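Local coordinates for protein putative metallopeptidase (Corynebacterium diphtheriae, PDB 3QOC) that probably acts as a metal-dependent aminopeptidase of the creatinase/prolidase kind, of which this chain is the N-terminal domain without the catalytic portion, at residues L34-Y39 and A103-V108; A58-D63 and T68-Q73; A88-I93 and K116-D121. All blocks are in the same frame, centred on the assembly; numbering follows the deposited sequence.

Contact 1 (L34-Y39 and A103-V108); sequences LTHIRY and ADYLSV. With SO4 (sulfate ion), chain F.
In the creatinase/prolidase N-terminal domain, helix 34-41 meets the loop that leads from strand 97-102 into helix 108-117 through a single aromatic pair, His36 and Tyr105. The imidazole turns its edge to the face of the phenol ring in a T-shaped stack, with centroids 5.1 Å apart and planes at 78°. His36 CE1 does the touching: it lies 3.6 Å from Tyr105 CZ, at the hydroxyl end of the ring. Tyr105 OH lies 3.6 Å from His36 CE1, near the imidazole plane at its edge. Both rings swing off the backbone in the same manner, each CG anti to its own carbonyl carbon (chi1 -62° in His36 and -60° in Tyr105); the two side chains cross at about a right angle, each leaving its backbone toward the other segment. The loop lies at the C-terminal end of a strand in the mixed sheet, and the last residue of that strand, Glu102, accepts a hydrogen bond through OE2 from His36 ND1. This bond helps fix the rotation of the imidazole and would probably polarise it. His33 meets both rings, extending the aromatic cluster at this surface. Two residues along the helix from His36, the bent side chain of Arg38 grips a sulfate, probably from the crystallisation liquor, with both terminal nitrogens: NH1 donates to sulfate O4 at 2.7 Å, in the guanidinium plane, and NH2 to sulfate O2 at 3.1 Å. Arg9 and Arg13 also bind this anion.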
# COMPACT_ATOMS: atom_id res chain seq x y z
N LEU A 34 -3.94 -2.10 9.23
CA LEU A 34 -3.69 -0.74 9.65
C LEU A 34 -2.39 -0.56 10.41
O LEU A 34 -1.73 0.47 10.25
CB LEU A 34 -4.88 -0.12 10.44
CG LEU A 34 -5.92 0.71 9.59
CD1 LEU A 34 -5.36 1.85 8.98
CD2 LEU A 34 -6.60 0.01 8.46
N THR A 35 -2.05 -1.48 11.33
CA THR A 35 -0.83 -1.30 12.12
C THR A 35 0.38 -1.40 11.19
O THR A 35 1.38 -0.73 11.39
CB THR A 35 -0.72 -2.35 13.25
OG1 THR A 35 -0.53 -3.65 12.70
CG2 THR A 35 -2.04 -2.35 14.10
N HIS A 36 0.25 -2.20 10.13
CA HIS A 36 1.29 -2.26 9.08
C HIS A 36 1.40 -0.96 8.35
O HIS A 36 2.53 -0.43 8.18
CB HIS A 36 1.11 -3.43 8.12
CG HIS A 36 1.21 -4.76 8.80
ND1 HIS A 36 0.82 -5.93 8.19
CD2 HIS A 36 1.65 -5.11 10.04
CE1 HIS A 36 0.97 -6.93 9.04
NE2 HIS A 36 1.48 -6.46 10.17
N ILE A 37 0.28 -0.33 8.02
CA ILE A 37 0.33 0.98 7.29
C ILE A 37 0.99 2.04 8.20
O ILE A 37 1.79 2.92 7.77
CB ILE A 37 -1.05 1.39 6.86
CG1 ILE A 37 -1.58 0.45 5.75
CG2 ILE A 37 -1.08 2.81 6.53
CD1 ILE A 37 -3.07 0.48 5.53
N ARG A 38 0.67 1.98 9.49
CA ARG A 38 1.21 2.93 10.46
C ARG A 38 2.72 2.78 10.60
O ARG A 38 3.46 3.77 10.62
CB ARG A 38 0.54 2.76 11.82
CG ARG A 38 0.49 4.03 12.66
CD ARG A 38 1.80 4.25 13.40
NE ARG A 38 2.41 2.99 13.82
CZ ARG A 38 3.67 2.86 14.21
NH1 ARG A 38 4.47 3.91 14.22
NH2 ARG A 38 4.14 1.67 14.58
N TYR A 39 3.17 1.53 10.68
CA TYR A 39 4.56 1.20 10.82
C TYR A 39 5.32 1.75 9.57
O TYR A 39 6.42 2.32 9.70
CB TYR A 39 4.66 -0.33 10.97
CG TYR A 39 6.07 -0.87 11.02
CD1 TYR A 39 6.77 -0.95 12.22
CD2 TYR A 39 6.70 -1.28 9.87
CE1 TYR A 39 8.07 -1.44 12.25
CE2 TYR A 39 8.06 -1.82 9.88
CZ TYR A 39 8.71 -1.88 11.07
OH TYR A 39 9.98 -2.34 11.08
N ALA A 103 -2.50 -11.82 2.64
CA ALA A 103 -3.53 -12.87 2.54
C ALA A 103 -3.92 -13.36 3.95
O ALA A 103 -4.99 -13.89 4.15
CB ALA A 103 -3.01 -14.06 1.66
N ASP A 104 -3.04 -13.14 4.91
CA ASP A 104 -3.35 -13.47 6.27
C ASP A 104 -4.33 -12.49 6.93
O ASP A 104 -4.80 -12.78 8.04
CB ASP A 104 -2.05 -13.44 7.12
CG ASP A 104 -1.10 -14.57 6.80
OD1 ASP A 104 -1.49 -15.52 6.05
OD2 ASP A 104 0.05 -14.51 7.32
N TYR A 105 -4.56 -11.33 6.30
CA TYR A 105 -5.37 -10.31 6.90
C TYR A 105 -6.60 -9.95 6.11
O TYR A 105 -7.59 -9.50 6.67
CB TYR A 105 -4.56 -9.03 7.17
CG TYR A 105 -3.40 -9.25 8.10
CD1 TYR A 105 -3.51 -9.00 9.46
CD2 TYR A 105 -2.20 -9.78 7.64
CE1 TYR A 105 -2.42 -9.22 10.33
CE2 TYR A 105 -1.15 -9.97 8.47
CZ TYR A 105 -1.27 -9.67 9.82
OH TYR A 105 -0.21 -9.92 10.65
N LEU A 106 -6.56 -10.09 4.80
CA LEU A 106 -7.75 -9.76 4.02
C LEU A 106 -8.75 -10.93 4.10
O LEU A 106 -8.33 -12.13 4.12
CB LEU A 106 -7.31 -9.52 2.61
CG LEU A 106 -8.06 -8.55 1.76
CD1 LEU A 106 -8.09 -7.17 2.43
CD2 LEU A 106 -7.41 -8.61 0.39
N SER A 107 -10.04 -10.62 4.16
CA SER A 107 -11.04 -11.64 4.15
C SER A 107 -11.32 -12.06 2.72
O SER A 107 -11.05 -11.35 1.80
CB SER A 107 -12.32 -11.10 4.72
OG SER A 107 -12.71 -10.02 3.94
N VAL A 108 -11.89 -13.25 2.58
CA VAL A 108 -12.31 -13.73 1.28
C VAL A 108 -13.17 -12.71 0.61
O VAL A 108 -12.96 -12.40 -0.56
CB VAL A 108 -13.02 -15.04 1.39
CG1 VAL A 108 -13.40 -15.59 -0.06
CG2 VAL A 108 -12.12 -16.01 2.15
S SO4 F . 7.35 3.72 15.89
O1 SO4 F . 8.73 3.33 15.91
O2 SO4 F . 6.77 2.41 16.02
O3 SO4 F . 7.03 4.60 17.00
O4 SO4 F . 7.09 4.50 14.69

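Contact 2 (A58-D63 and T68-Q73); sequences ARISTD and TQIAEQ
Ile70 of helix 67-73 drives its CD1 methyl between Ile60 and Thr62, two residues of strand 58-62 whose side chains rise from the same side of the sheet. Ile70 CD1 is 3.7 Å from Ile60 CD1, an end-on meeting of two isoleucine tips, and also 3.7 Å from Thr62 CG2. Ile60 offers more than its tip, since its CG1 and CG2 both come within 4.0 Å of Ile70 CD1. The other branch of Ile70 contributes as well: its CG2 stands 4.0 Å from Thr62 CG2. An extended chain brings the helix residue this far, with CG1 anti to the backbone N (chi1 -152°) and CD1 carried on outward by a chi2 of 154°. In Thr62 the torsion separates the two branches by chemistry. OG1 is anti to the backbone N (chi1 -168°) and hydrogen-bonds to the backbone O of Asn47, while CG2 takes the crowded position between N and the carbonyl carbon and meets Ile70. The buried hydroxyl thus has a partner, and the helix is met by carbon alone. Further out, the strand is held by backbone hydrogen bonds, Ile60 to Glu78 and Leu80 on the neighbouring parallel strand and Ser61 to Ala49 on the antiparallel one. Leu50 packs on Ile60, and Ser79 touches both isoleucines. Ser61, between the two contact residues, points away from the helix and packs against Cys85 and Leu89 of helix 85-91 on the other face of the sheet. An apolar side chain plugging a helix onto the strand before it is typical of a beta-alpha-beta unit, here strand 58-62, helix 67-73 and parallel strand 78-81.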
# COMPACT_ATOMS: atom_id res chain seq x y z
N ALA A 58 5.66 4.99 -3.80
CA ALA A 58 4.56 4.61 -2.92
C ALA A 58 3.36 5.51 -3.13
O ALA A 58 3.50 6.59 -3.58
CB ALA A 58 4.96 4.58 -1.44
N ARG A 59 2.17 5.03 -2.80
CA ARG A 59 0.97 5.85 -2.85
C ARG A 59 0.05 5.38 -1.73
O ARG A 59 -0.02 4.21 -1.42
CB ARG A 59 0.30 5.64 -4.20
CG ARG A 59 -0.68 6.75 -4.53
CD ARG A 59 -1.26 6.53 -5.94
NE ARG A 59 -2.12 7.63 -6.36
CZ ARG A 59 -3.06 7.54 -7.29
NH1 ARG A 59 -3.29 6.37 -7.90
NH2 ARG A 59 -3.76 8.62 -7.65
N ILE A 60 -0.64 6.31 -1.10
CA ILE A 60 -1.39 6.04 0.07
C ILE A 60 -2.81 6.55 -0.13
O ILE A 60 -3.07 7.49 -0.90
CB ILE A 60 -0.73 6.63 1.30
CG1 ILE A 60 -1.35 6.02 2.54
CG2 ILE A 60 -0.82 8.17 1.31
CD1 ILE A 60 -0.51 6.34 3.87
N SER A 61 -3.78 5.86 0.43
CA SER A 61 -5.15 6.31 0.22
C SER A 61 -5.93 6.36 1.52
O SER A 61 -5.74 5.55 2.37
CB SER A 61 -5.83 5.33 -0.75
OG SER A 61 -7.18 5.70 -0.87
N THR A 62 -6.87 7.30 1.63
CA THR A 62 -7.70 7.39 2.82
C THR A 62 -8.99 8.15 2.46
O THR A 62 -9.11 8.67 1.33
CB THR A 62 -6.97 8.04 3.97
OG1 THR A 62 -7.73 7.83 5.17
CG2 THR A 62 -6.82 9.55 3.75
N ASP A 63 -9.97 8.15 3.36
CA ASP A 63 -11.23 8.86 3.14
C ASP A 63 -11.13 10.36 3.44
O ASP A 63 -10.10 10.87 3.91
CB ASP A 63 -12.37 8.21 3.95
CG ASP A 63 -12.11 8.25 5.41
OD1 ASP A 63 -12.27 9.35 5.97
OD2 ASP A 63 -11.70 7.20 6.00
N THR A 68 -6.61 16.07 5.47
CA THR A 68 -5.72 16.98 6.15
C THR A 68 -4.75 16.18 6.99
O THR A 68 -3.59 16.40 6.91
CB THR A 68 -6.47 18.05 6.96
OG1 THR A 68 -7.21 18.90 6.07
CG2 THR A 68 -5.51 18.93 7.79
N GLN A 69 -5.18 15.19 7.76
CA GLN A 69 -4.24 14.56 8.67
C GLN A 69 -3.12 13.80 7.92
O GLN A 69 -2.02 13.72 8.41
CB GLN A 69 -4.98 13.60 9.59
CG GLN A 69 -4.09 12.74 10.51
CD GLN A 69 -4.91 11.82 11.44
OE1 GLN A 69 -4.51 10.66 11.70
NE2 GLN A 69 -6.05 12.29 11.90
N ILE A 70 -3.44 13.16 6.80
CA ILE A 70 -2.48 12.35 6.07
C ILE A 70 -1.41 13.20 5.37
O ILE A 70 -0.28 12.81 5.27
CB ILE A 70 -3.19 11.34 5.08
CG1 ILE A 70 -2.34 10.09 4.86
CG2 ILE A 70 -3.55 11.93 3.76
CD1 ILE A 70 -3.23 8.84 4.46
N ALA A 71 -1.78 14.37 4.91
CA ALA A 71 -0.83 15.32 4.42
C ALA A 71 0.10 15.76 5.51
O ALA A 71 1.30 15.88 5.27
CB ALA A 71 -1.56 16.56 3.76
N GLU A 72 -0.41 15.93 6.73
CA GLU A 72 0.42 16.29 7.87
C GLU A 72 1.26 15.12 8.42
O GLU A 72 2.44 15.28 8.68
CB GLU A 72 -0.46 16.98 8.97
CG GLU A 72 0.04 16.81 10.38
CD GLU A 72 -0.55 17.77 11.41
OE1 GLU A 72 -1.77 18.11 11.35
OE2 GLU A 72 0.22 18.14 12.33
N GLN A 73 0.69 13.92 8.53
CA GLN A 73 1.44 12.83 9.10
C GLN A 73 2.30 12.09 8.07
O GLN A 73 3.26 11.44 8.43
CB GLN A 73 0.52 11.82 9.77
CG GLN A 73 -0.15 12.32 11.00
CD GLN A 73 -0.91 11.21 11.65
OE1 GLN A 73 -1.62 10.45 10.96
NE2 GLN A 73 -0.69 11.02 12.96

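Contact 3 (A88-I93 and K116-D121); sequences ALLSDI and KSAGSD
One water is gripped by three backbone groups where the end of helix 85-91 faces the chain leaving helix 108-117. It donates to Leu90 O at 2.6 Å and to Ile93 O at 2.8 Å, and accepts from Gly119 N at 2.8 Å, joining two carbonyls of one segment to an amide of the other. The segments approach most closely at Ser91 and Ser117. There the CA of Ser91 directs its hydrogen at Ser117 O, a CA-H...O contact of 3.5 Å with 142° at the hydrogen. Ser91 CB also lies 3.7 Å from Ser117 O and 4.1 Å from Ser117 CB. Beside them Leu90 supplies the apolar part: its CG is 4.2 Å from Ala118 CA, and its CD2 lies the same distance from Ala118 CB. CG anti to the backbone N (chi1 -170°) sets the leucine branch beside Ala118, where it also packs on Val122 and Leu124 of the edge strand 122-127, and Ala118 joins it on Leu124. Two helix ends on one face of the sheet are thereby tied together over that strand. No direct hydrogen bond spans the segments; the water provides the polar bridge, satisfying groups at a helix terminus and the following turn, while weak CA-H...O and van der Waals contacts do the rest.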
# COMPACT_ATOMS: atom_id res chain seq x y z
N ALA A 88 -9.58 1.55 -4.71
CA ALA A 88 -9.26 2.76 -5.49
C ALA A 88 -7.80 2.84 -5.85
O ALA A 88 -7.49 3.21 -6.96
CB ALA A 88 -9.76 4.06 -4.79
N LEU A 89 -6.87 2.55 -4.94
CA LEU A 89 -5.42 2.42 -5.34
C LEU A 89 -5.24 1.39 -6.43
O LEU A 89 -4.56 1.64 -7.42
CB LEU A 89 -4.48 2.03 -4.17
CG LEU A 89 -4.27 2.96 -2.99
CD1 LEU A 89 -3.44 2.19 -1.87
CD2 LEU A 89 -3.60 4.27 -3.50
N LEU A 90 -5.83 0.21 -6.26
CA LEU A 90 -5.62 -0.88 -7.21
C LEU A 90 -6.13 -0.53 -8.60
O LEU A 90 -5.47 -0.79 -9.61
CB LEU A 90 -6.24 -2.18 -6.70
CG LEU A 90 -5.93 -3.48 -7.41
CD1 LEU A 90 -4.42 -3.75 -7.47
CD2 LEU A 90 -6.64 -4.61 -6.69
N SER A 91 -7.26 0.16 -8.68
CA SER A 91 -7.85 0.43 -9.99
C SER A 91 -7.00 1.44 -10.77
O SER A 91 -7.14 1.60 -11.97
CB SER A 91 -9.30 0.92 -9.81
OG SER A 91 -9.48 2.09 -10.56
N ASP A 92 -6.15 2.16 -10.07
CA ASP A 92 -5.25 3.13 -10.71
C ASP A 92 -3.92 2.55 -11.28
O ASP A 92 -3.15 3.27 -11.90
CB ASP A 92 -5.00 4.30 -9.77
CG ASP A 92 -6.04 5.41 -9.95
OD1 ASP A 92 -7.04 5.23 -10.70
OD2 ASP A 92 -5.88 6.48 -9.35
N ILE A 93 -3.67 1.28 -11.03
CA ILE A 93 -2.48 0.62 -11.53
C ILE A 93 -2.69 0.19 -12.98
O ILE A 93 -3.70 -0.47 -13.30
CB ILE A 93 -2.16 -0.59 -10.70
CG1 ILE A 93 -1.89 -0.16 -9.28
CG2 ILE A 93 -0.94 -1.30 -11.23
CD1 ILE A 93 -1.57 -1.27 -8.47
N LYS A 116 -12.13 -7.33 -8.40
CA LYS A 116 -12.99 -6.73 -9.38
C LYS A 116 -12.38 -5.46 -9.97
O LYS A 116 -12.67 -5.10 -11.12
CB LYS A 116 -14.35 -6.40 -8.74
CG LYS A 116 -15.12 -7.66 -8.28
CD LYS A 116 -16.53 -7.30 -7.90
CE LYS A 116 -17.32 -8.54 -7.58
NZ LYS A 116 -16.57 -9.40 -6.61
N SER A 117 -11.59 -4.76 -9.15
CA SER A 117 -11.01 -3.48 -9.51
C SER A 117 -9.68 -3.59 -10.22
O SER A 117 -9.26 -2.63 -10.83
CB SER A 117 -10.78 -2.61 -8.28
OG SER A 117 -12.00 -2.25 -7.65
N ALA A 118 -9.03 -4.74 -10.13
CA ALA A 118 -7.77 -4.99 -10.85
C ALA A 118 -7.84 -4.88 -12.38
O ALA A 118 -8.71 -5.48 -13.00
CB ALA A 118 -7.24 -6.40 -10.47
N GLY A 119 -6.88 -4.23 -13.01
CA GLY A 119 -6.86 -4.18 -14.49
C GLY A 119 -6.61 -5.52 -15.16
O GLY A 119 -6.34 -6.50 -14.48
N SER A 120 -6.70 -5.56 -16.50
CA SER A 120 -6.66 -6.81 -17.27
C SER A 120 -5.31 -7.53 -17.20
O SER A 120 -5.27 -8.76 -17.30
CB SER A 120 -7.05 -6.56 -18.73
OG SER A 120 -6.19 -5.58 -19.29
N ASP A 121 -4.23 -6.80 -16.93
CA ASP A 121 -2.89 -7.39 -16.71
C ASP A 121 -2.28 -7.16 -15.33
O ASP A 121 -1.06 -7.27 -15.14
CB ASP A 121 -1.91 -6.89 -17.81
CG ASP A 121 -2.26 -7.47 -19.19
OD1 ASP A 121 -2.37 -8.72 -19.25
OD2 ASP A 121 -2.46 -6.67 -20.16
O HOH W 1 -5.46 -2.17 -11.84

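In the fold
Contact 2 is the buried one, a purely apolar joint between a strand and the helix that directly follows it, whereas contact 1 lies at the surface and rests on stacked rings, and contact 3 is partly buried and relies on a bridging water. Helix 108-117 connects contacts 1 and 3: the loop 103-108 leads into it and 116-121 leaves it; the segments of the two contacts alternate along the chain. Contacts 2 and 3 lie on the two faces of the sheet, and strand 58-62 of contact 2 also touches segment 88-93 of contact 3: Arg59 NH1 forms a 3.0 Å salt bridge with Asp92 OD2, and Leu89 packs on Ser61. Contacts 1 and 2, with centres about 17 Å apart, do not touch.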